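Long-range contacts in peptidyl tryptophan dihydroxylase (Pseudomonas putida, PDB 7CTQ), which is an FAD-dependent monooxygenase that dihydroxylates a peptidyl tryptophan, a step essential for biogenesis of the tryptophylquinone cofactor: residues M265-L270 against Q312-F317; R316-G321 against Q341-M346. One frame throughout, in Å; residues are numbered along the deposited sequence.

Contact 1: M265-L270 against Q312-F317; sequences MAVDPL and QLFLRF. With FAD (flavin-adenine dinucleotide), chain C.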
loop_
_atom_site.group_PDB
_atom_site.type_symbol
_atom_site.label_atom_id
_atom_site.label_comp_id
_atom_site.label_asym_id
_atom_site.label_seq_id
_atom_site.Cartn_x
_atom_site.Cartn_y
_atom_site.Cartn_z
ATOM N N MET A 265 -1.396 3.318 -5.822
ATOM C CA MET A 265 -2.055 4.035 -4.746
ATOM C C MET A 265 -1.132 4.098 -3.541
ATOM O O MET A 265 -0.430 3.136 -3.224
ATOM C CB MET A 265 -3.370 3.357 -4.342
ATOM C CG MET A 265 -3.264 1.847 -4.136
ATOM S SD MET A 265 -3.370 1.260 -2.431
ATOM C CE MET A 265 -3.336 2.781 -1.516
ATOM N N ALA A 266 -1.203 5.215 -2.830
ATOM C CA ALA A 266 -0.456 5.356 -1.593
ATOM C C ALA A 266 -1.185 6.359 -0.729
ATOM O O ALA A 266 -1.618 7.394 -1.230
ATOM C CB ALA A 266 0.980 5.820 -1.859
ATOM N N VAL A 267 -1.333 6.051 0.552
ATOM C CA VAL A 267 -1.857 7.002 1.519
ATOM C C VAL A 267 -0.685 7.484 2.366
ATOM O O VAL A 267 0.440 7.011 2.219
ATOM C CB VAL A 267 -2.988 6.390 2.373
ATOM C CG1 VAL A 267 -4.046 5.802 1.454
ATOM C CG2 VAL A 267 -2.449 5.319 3.306
ATOM N N ASP A 268 -0.939 8.458 3.246
ATOM C CA ASP A 268 0.202 9.012 3.964
ATOM C C ASP A 268 0.658 7.994 5.018
ATOM O O ASP A 268 -0.075 7.052 5.331
ATOM C CB ASP A 268 -0.116 10.421 4.522
ATOM C CG ASP A 268 -0.902 10.446 5.855
ATOM O OD1 ASP A 268 -1.254 9.411 6.469
ATOM O OD2 ASP A 268 -1.101 11.579 6.350
ATOM N N PRO A 269 1.871 8.145 5.558
ATOM C CA PRO A 269 2.485 7.059 6.333
ATOM C C PRO A 269 2.076 6.969 7.796
ATOM O O PRO A 269 2.714 6.211 8.530
ATOM C CB PRO A 269 3.977 7.385 6.228
ATOM C CG PRO A 269 4.012 8.876 6.150
ATOM C CD PRO A 269 2.845 9.216 5.264
ATOM N N LEU A 270 1.048 7.694 8.253
ATOM C CA LEU A 270 0.690 7.654 9.672
ATOM C C LEU A 270 0.399 6.238 10.177
ATOM O O LEU A 270 0.628 5.945 11.358
ATOM C CB LEU A 270 -0.517 8.553 9.947
ATOM C CG LEU A 270 -0.949 8.608 11.415
ATOM C CD1 LEU A 270 0.227 8.991 12.326
ATOM C CD2 LEU A 270 -2.114 9.558 11.629
ATOM N N GLN A 312 -10.790 0.859 -4.067
ATOM C CA GLN A 312 -11.363 0.490 -2.773
ATOM C C GLN A 312 -10.281 0.324 -1.700
ATOM O O GLN A 312 -10.472 0.752 -0.549
ATOM C CB GLN A 312 -12.210 -0.772 -2.913
ATOM C CG GLN A 312 -13.475 -0.527 -3.720
ATOM C CD GLN A 312 -14.330 0.615 -3.163
ATOM O OE1 GLN A 312 -14.552 1.636 -3.828
ATOM N NE2 GLN A 312 -14.789 0.454 -1.933
ATOM N N LEU A 313 -9.136 -0.281 -2.051
ATOM C CA LEU A 313 -8.021 -0.354 -1.105
ATOM C C LEU A 313 -7.597 1.044 -0.658
ATOM O O LEU A 313 -7.504 1.321 0.546
ATOM C CB LEU A 313 -6.826 -1.102 -1.726
ATOM C CG LEU A 313 -6.858 -2.626 -1.924
ATOM C CD1 LEU A 313 -5.586 -3.093 -2.637
ATOM C CD2 LEU A 313 -7.018 -3.397 -0.620
ATOM N N PHE A 314 -7.348 1.941 -1.622
ATOM C CA PHE A 314 -6.956 3.316 -1.315
ATOM C C PHE A 314 -7.915 3.958 -0.331
ATOM O O PHE A 314 -7.502 4.546 0.674
ATOM C CB PHE A 314 -6.908 4.143 -2.602
ATOM C CG PHE A 314 -6.674 5.622 -2.377
ATOM C CD1 PHE A 314 -5.383 6.120 -2.164
ATOM C CD2 PHE A 314 -7.735 6.517 -2.391
ATOM C CE1 PHE A 314 -5.176 7.472 -1.976
ATOM C CE2 PHE A 314 -7.537 7.867 -2.193
ATOM C CZ PHE A 314 -6.255 8.349 -1.980
ATOM N N LEU A 315 -9.211 3.855 -0.610
ATOM C CA LEU A 315 -10.189 4.503 0.248
ATOM C C LEU A 315 -10.203 3.880 1.634
ATOM O O LEU A 315 -10.359 4.594 2.638
ATOM C CB LEU A 315 -11.577 4.436 -0.398
ATOM C CG LEU A 315 -11.761 5.374 -1.596
ATOM C CD1 LEU A 315 -13.124 5.164 -2.243
ATOM C CD2 LEU A 315 -11.592 6.845 -1.180
ATOM N N ARG A 316 -10.049 2.553 1.715
ATOM C CA ARG A 316 -10.027 1.903 3.024
ATOM C C ARG A 316 -8.814 2.348 3.834
ATOM O O ARG A 316 -8.935 2.733 5.007
ATOM C CB ARG A 316 -10.037 0.383 2.876
ATOM C CG ARG A 316 -9.935 -0.326 4.232
ATOM C CD ARG A 316 -9.827 -1.836 4.107
ATOM N NE ARG A 316 -9.397 -2.434 5.370
ATOM C CZ ARG A 316 -10.206 -2.686 6.400
ATOM N NH1 ARG A 316 -11.503 -2.393 6.328
ATOM N NH2 ARG A 316 -9.717 -3.233 7.509
ATOM N N PHE A 317 -7.631 2.320 3.221
ATOM C CA PHE A 317 -6.446 2.740 3.953
ATOM C C PHE A 317 -6.501 4.219 4.305
ATOM O O PHE A 317 -6.018 4.613 5.374
ATOM C CB PHE A 317 -5.190 2.388 3.154
ATOM C CG PHE A 317 -5.031 0.906 2.925
ATOM C CD1 PHE A 317 -5.433 -0.002 3.910
ATOM C CD2 PHE A 317 -4.518 0.416 1.721
ATOM C CE1 PHE A 317 -5.307 -1.361 3.717
ATOM C CE2 PHE A 317 -4.386 -0.955 1.510
ATOM C CZ PHE A 317 -4.779 -1.849 2.507
HETATM P PA FAD C . 9.207 1.290 -3.381
HETATM O O1A FAD C . 9.393 0.558 -2.111
HETATM O O2A FAD C . 9.475 2.783 -3.261
HETATM O O5B FAD C . 10.035 0.578 -4.499
HETATM C C5B FAD C . 10.382 1.253 -5.724
HETATM C C4B FAD C . 11.699 0.678 -6.171
HETATM O O4B FAD C . 11.989 1.143 -7.509
HETATM C C3B FAD C . 12.913 1.046 -5.311
HETATM O O3B FAD C . 13.789 -0.072 -5.193
HETATM C C2B FAD C . 13.540 2.215 -6.083
HETATM O O2B FAD C . 14.952 2.316 -5.906
HETATM C C1B FAD C . 13.240 1.797 -7.522
HETATM N N9A FAD C . 13.211 2.854 -8.523
HETATM C C8A FAD C . 12.728 4.128 -8.418
HETATM N N7A FAD C . 12.834 4.845 -9.510
HETATM C C5A FAD C . 13.466 3.984 -10.389
HETATM C C6A FAD C . 13.897 4.133 -11.723
HETATM N N6A FAD C . 13.747 5.250 -12.433
HETATM N N1A FAD C . 14.494 3.070 -12.325
HETATM C C2A FAD C . 14.650 1.944 -11.622
HETATM N N3A FAD C . 14.284 1.696 -10.359
HETATM C C4A FAD C . 13.694 2.755 -9.796
HETATM N N1 FAD C . 5.684 2.040 5.120
HETATM C C2 FAD C . 5.756 1.273 6.249
HETATM O O2 FAD C . 5.421 0.087 6.251
HETATM N N3 FAD C . 6.227 1.824 7.423
HETATM C C4 FAD C . 6.656 3.124 7.595
HETATM O O4 FAD C . 7.069 3.500 8.690
HETATM C C4X FAD C . 6.575 3.934 6.394
HETATM N N5 FAD C . 6.955 5.182 6.470
HETATM C C5X FAD C . 6.876 5.957 5.324
HETATM C C6 FAD C . 7.270 7.294 5.387
HETATM C C7 FAD C . 7.195 8.118 4.269
HETATM C C7M FAD C . 7.632 9.555 4.373
HETATM C C8 FAD C . 6.711 7.598 3.058
HETATM C C8M FAD C . 6.626 8.459 1.826
HETATM C C9 FAD C . 6.322 6.264 2.989
HETATM C C9A FAD C . 6.394 5.446 4.109
HETATM N N10 FAD C . 6.012 4.089 4.067
HETATM C C10 FAD C . 6.073 3.305 5.201
HETATM C "C1'" FAD C . 5.459 3.516 2.838
HETATM C "C2'" FAD C . 6.412 2.597 2.092
HETATM O "O2'" FAD C . 7.682 3.217 1.888
HETATM C "C3'" FAD C . 5.782 2.257 0.743
HETATM O "O3'" FAD C . 4.428 1.888 0.980
HETATM C "C4'" FAD C . 6.450 1.129 -0.037
HETATM O "O4'" FAD C . 7.876 1.229 0.022
HETATM C "C5'" FAD C . 5.985 1.121 -1.474
HETATM O "O5'" FAD C . 6.482 -0.066 -2.109
HETATM P P FAD C . 6.753 -0.102 -3.643
HETATM O O1P FAD C . 5.417 0.198 -4.339
HETATM O O2P FAD C . 7.441 -1.366 -4.027
HETATM O O3P FAD C . 7.705 1.147 -3.874
#
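The side chains of Met265 and Phe314 run antiparallel past one another where strand 265-266, an outer strand of a small three-stranded antiparallel sheet, lies on the long helix 299-327 of this flavoprotein, whose family is that of the tryptophan halogenases. The tight part is buried and apolar, and no hydrogen bond crosses it. Met265 doubles back on itself: chi3 of -8° brings CE round nearly eclipsed with CB, and the methyl settles 3.7 Å from Phe314 CA. There CE lies at the edge of both the Phe314 and the Phe317 rings, close to each ring's plane. The Phe314 ring also turns its edge to the strand backbone, CE1 standing 3.6 Å from Ala266 O, which lies in the ring plane. Val267 continues the packing, CG1 standing 3.9 Å from Phe314 CD1, while both of its methyls approach Phe317 CB. Leu248 of the neighbouring strand 247-249 covers Met265 and Phe314 as well.

Toward its ends the contact thins. Leu313 gives little more than its CB, 4.2 Å from Met265 SD. Past the partly exposed Val267 the chain leaves the 312-317 turns, and the Asp268 carboxylate has two partners: OD1 takes a weak bond from Leu270 N, and OD2 is hydrogen-bonded to Tyr325 OH further along the helix. The next residue reaches the cofactor, where Pro269 CB lies 3.4 Å from C5X of the FAD isoalloxazine.

Contact 2: R316-G321 against Q341-M346; sequences RFARIG and QGWPDM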
loop_
_atom_site.group_PDB
_atom_site.type_symbol
_atom_site.label_atom_id
_atom_site.label_comp_id
_atom_site.label_asym_id
_atom_site.label_seq_id
_atom_site.Cartn_x
_atom_site.Cartn_y
_atom_site.Cartn_z
ATOM N N ARG A 316 -10.049 2.553 1.715
ATOM C CA ARG A 316 -10.027 1.903 3.024
ATOM C C ARG A 316 -8.814 2.348 3.834
ATOM O O ARG A 316 -8.935 2.733 5.007
ATOM C CB ARG A 316 -10.037 0.383 2.876
ATOM C CG ARG A 316 -9.935 -0.326 4.232
ATOM C CD ARG A 316 -9.827 -1.836 4.107
ATOM N NE ARG A 316 -9.397 -2.434 5.370
ATOM C CZ ARG A 316 -10.206 -2.686 6.400
ATOM N NH1 ARG A 316 -11.503 -2.393 6.328
ATOM N NH2 ARG A 316 -9.717 -3.233 7.509
ATOM N N PHE A 317 -7.631 2.320 3.221
ATOM C CA PHE A 317 -6.446 2.740 3.953
ATOM C C PHE A 317 -6.501 4.219 4.305
ATOM O O PHE A 317 -6.018 4.613 5.374
ATOM C CB PHE A 317 -5.190 2.388 3.154
ATOM C CG PHE A 317 -5.031 0.906 2.925
ATOM C CD1 PHE A 317 -5.433 -0.002 3.910
ATOM C CD2 PHE A 317 -4.518 0.416 1.721
ATOM C CE1 PHE A 317 -5.307 -1.361 3.717
ATOM C CE2 PHE A 317 -4.386 -0.955 1.510
ATOM C CZ PHE A 317 -4.779 -1.849 2.507
ATOM N N ALA A 318 -7.108 5.048 3.445
ATOM C CA ALA A 318 -7.235 6.474 3.746
ATOM C C ALA A 318 -8.103 6.701 4.976
ATOM O O ALA A 318 -7.819 7.583 5.797
ATOM C CB ALA A 318 -7.822 7.222 2.546
ATOM N N ARG A 319 -9.184 5.927 5.102
ATOM C CA ARG A 319 -10.075 6.062 6.249
ATOM C C ARG A 319 -9.455 5.497 7.516
ATOM O O ARG A 319 -9.711 6.008 8.613
ATOM C CB ARG A 319 -11.404 5.361 5.971
ATOM C CG ARG A 319 -12.247 6.076 4.928
ATOM C CD ARG A 319 -13.559 5.326 4.610
ATOM N NE ARG A 319 -14.273 6.016 3.540
ATOM C CZ ARG A 319 -14.577 5.496 2.351
ATOM N NH1 ARG A 319 -14.250 4.245 2.046
ATOM N NH2 ARG A 319 -15.223 6.237 1.466
ATOM N N ILE A 320 -8.669 4.435 7.393
ATOM C CA ILE A 320 -7.957 3.920 8.550
ATOM C C ILE A 320 -7.000 4.976 9.076
ATOM O O ILE A 320 -6.932 5.230 10.284
ATOM C CB ILE A 320 -7.239 2.613 8.185
ATOM C CG1 ILE A 320 -8.271 1.486 8.091
ATOM C CG2 ILE A 320 -6.159 2.291 9.214
ATOM C CD1 ILE A 320 -7.712 0.173 7.636
ATOM N N GLY A 321 -6.289 5.647 8.168
ATOM C CA GLY A 321 -5.403 6.723 8.579
ATOM C C GLY A 321 -6.151 7.879 9.207
ATOM O O GLY A 321 -5.725 8.421 10.234
ATOM N N GLN A 341 -8.533 14.938 9.785
ATOM C CA GLN A 341 -9.522 14.157 10.505
ATOM C C GLN A 341 -10.837 14.015 9.743
ATOM O O GLN A 341 -11.692 13.214 10.149
ATOM C CB GLN A 341 -9.750 14.790 11.879
ATOM C CG GLN A 341 -8.535 14.620 12.799
ATOM C CD GLN A 341 -8.571 15.537 14.014
ATOM O OE1 GLN A 341 -9.225 16.575 13.994
ATOM N NE2 GLN A 341 -7.845 15.165 15.068
ATOM N N GLY A 342 -11.014 14.753 8.650
ATOM C CA GLY A 342 -12.228 14.662 7.861
ATOM C C GLY A 342 -11.988 14.168 6.447
ATOM O O GLY A 342 -12.900 14.189 5.613
ATOM N N TRP A 343 -10.763 13.714 6.162
ATOM C CA TRP A 343 -10.439 13.242 4.824
ATOM C C TRP A 343 -10.248 11.726 4.830
ATOM O O TRP A 343 -9.642 11.191 5.765
ATOM C CB TRP A 343 -9.162 13.914 4.285
ATOM C CG TRP A 343 -8.985 13.610 2.844
ATOM C CD1 TRP A 343 -9.544 14.285 1.783
ATOM C CD2 TRP A 343 -8.279 12.502 2.291
ATOM N NE1 TRP A 343 -9.193 13.669 0.601
ATOM C CE2 TRP A 343 -8.419 12.575 0.883
ATOM C CE3 TRP A 343 -7.511 11.469 2.841
ATOM C CZ2 TRP A 343 -7.834 11.647 0.030
ATOM C CZ3 TRP A 343 -6.921 10.558 1.987
ATOM C CH2 TRP A 343 -7.088 10.654 0.596
ATOM N N PRO A 344 -10.727 10.994 3.798
ATOM C CA PRO A 344 -11.396 11.430 2.559
ATOM C C PRO A 344 -12.853 11.865 2.753
ATOM O O PRO A 344 -13.372 12.657 1.961
ATOM C CB PRO A 344 -11.312 10.183 1.669
ATOM C CG PRO A 344 -11.301 9.041 2.633
ATOM C CD PRO A 344 -10.514 9.533 3.816
ATOM N N ASP A 345 -13.489 11.363 3.805
ATOM C CA ASP A 345 -14.878 11.689 4.133
ATOM C C ASP A 345 -15.096 11.294 5.594
ATOM O O ASP A 345 -14.133 11.000 6.311
ATOM C CB ASP A 345 -15.841 10.963 3.182
ATOM C CG ASP A 345 -15.483 9.493 3.016
ATOM O OD1 ASP A 345 -15.222 8.829 4.047
ATOM O OD2 ASP A 345 -15.452 9.001 1.869
ATOM N N MET A 346 -16.356 11.231 6.027
ATOM C CA MET A 346 -16.653 10.757 7.373
ATOM C C MET A 346 -17.330 9.389 7.381
ATOM O O MET A 346 -17.931 9.004 8.386
ATOM C CB MET A 346 -17.504 11.776 8.129
ATOM C CG MET A 346 -16.752 13.024 8.584
ATOM S SD MET A 346 -15.131 12.743 9.342
ATOM C CE MET A 346 -15.502 11.572 10.644
#
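Arg319 meets Asp345 in a bidentate, side-on salt bridge that ties the long helix 299-327 to a loop with a cis peptide bond between Trp343 and Pro344. Arg319 NE gives to Asp345 OD1 at 3.0 Å, with an almost straight N-H...O angle of 177°. Arg319 NH2 gives to Asp345 OD2 at 2.8 Å, slightly more bent. Each carboxylate oxygen accepts an N-H on its syn lone pair, and the guanidinium and carboxylate planes are inclined by only 18°, so the paired bonds fix the rotation of both. The arginine reaches this far because its chain runs extended from CG to NE. Asp345 has further ties: OD1 also accepts from Gln347 N, and the backbone O of Asp345 accepts a bond from Arg322 NH1, one turn along the helix. A leucine in place of Arg319 would probably leave the Asp345 carboxylate without its charge mate and less firmly held in rotation.

Outward from the polar pair, the aliphatic stem of the arginine crosses Pro344 at about a right angle, Arg319 CG standing 3.9 Å from Pro344 CG. Pro344 lies in turn on the Trp343 indole, its CB 3.8 Å above the ring plane and over the centre, an aromatic-proline packing that is common across cis peptide bonds of this kind. Ala318 fits against both residues of this pair: its CB is 3.8 Å from Pro344 CD and 3.5 Å from Trp343 CZ3.

How the contacts relate
From the N-terminal side, the chain leaves strand 265-266, passes Pro269 at the flavin, runs through helices 274-282 and 285-294, and comes back on helix 299-327; contact 1 closes this loop of 41 intervening residues. Contact 2 starts on the same helix, sharing Arg316 and Phe317, and closes a shorter loop of 19 residues through helix 335-341. The two loops therefore follow one another, overlapping by two residues, and neither encloses the other. Their centres are about 8 Å apart, and they touch directly where Phe314 CZ packs 3.6 Å from Trp343 CH2. The helix thus joins the buried strand 265-266, whose following loop meets the flavin, to a loop nearer the surface.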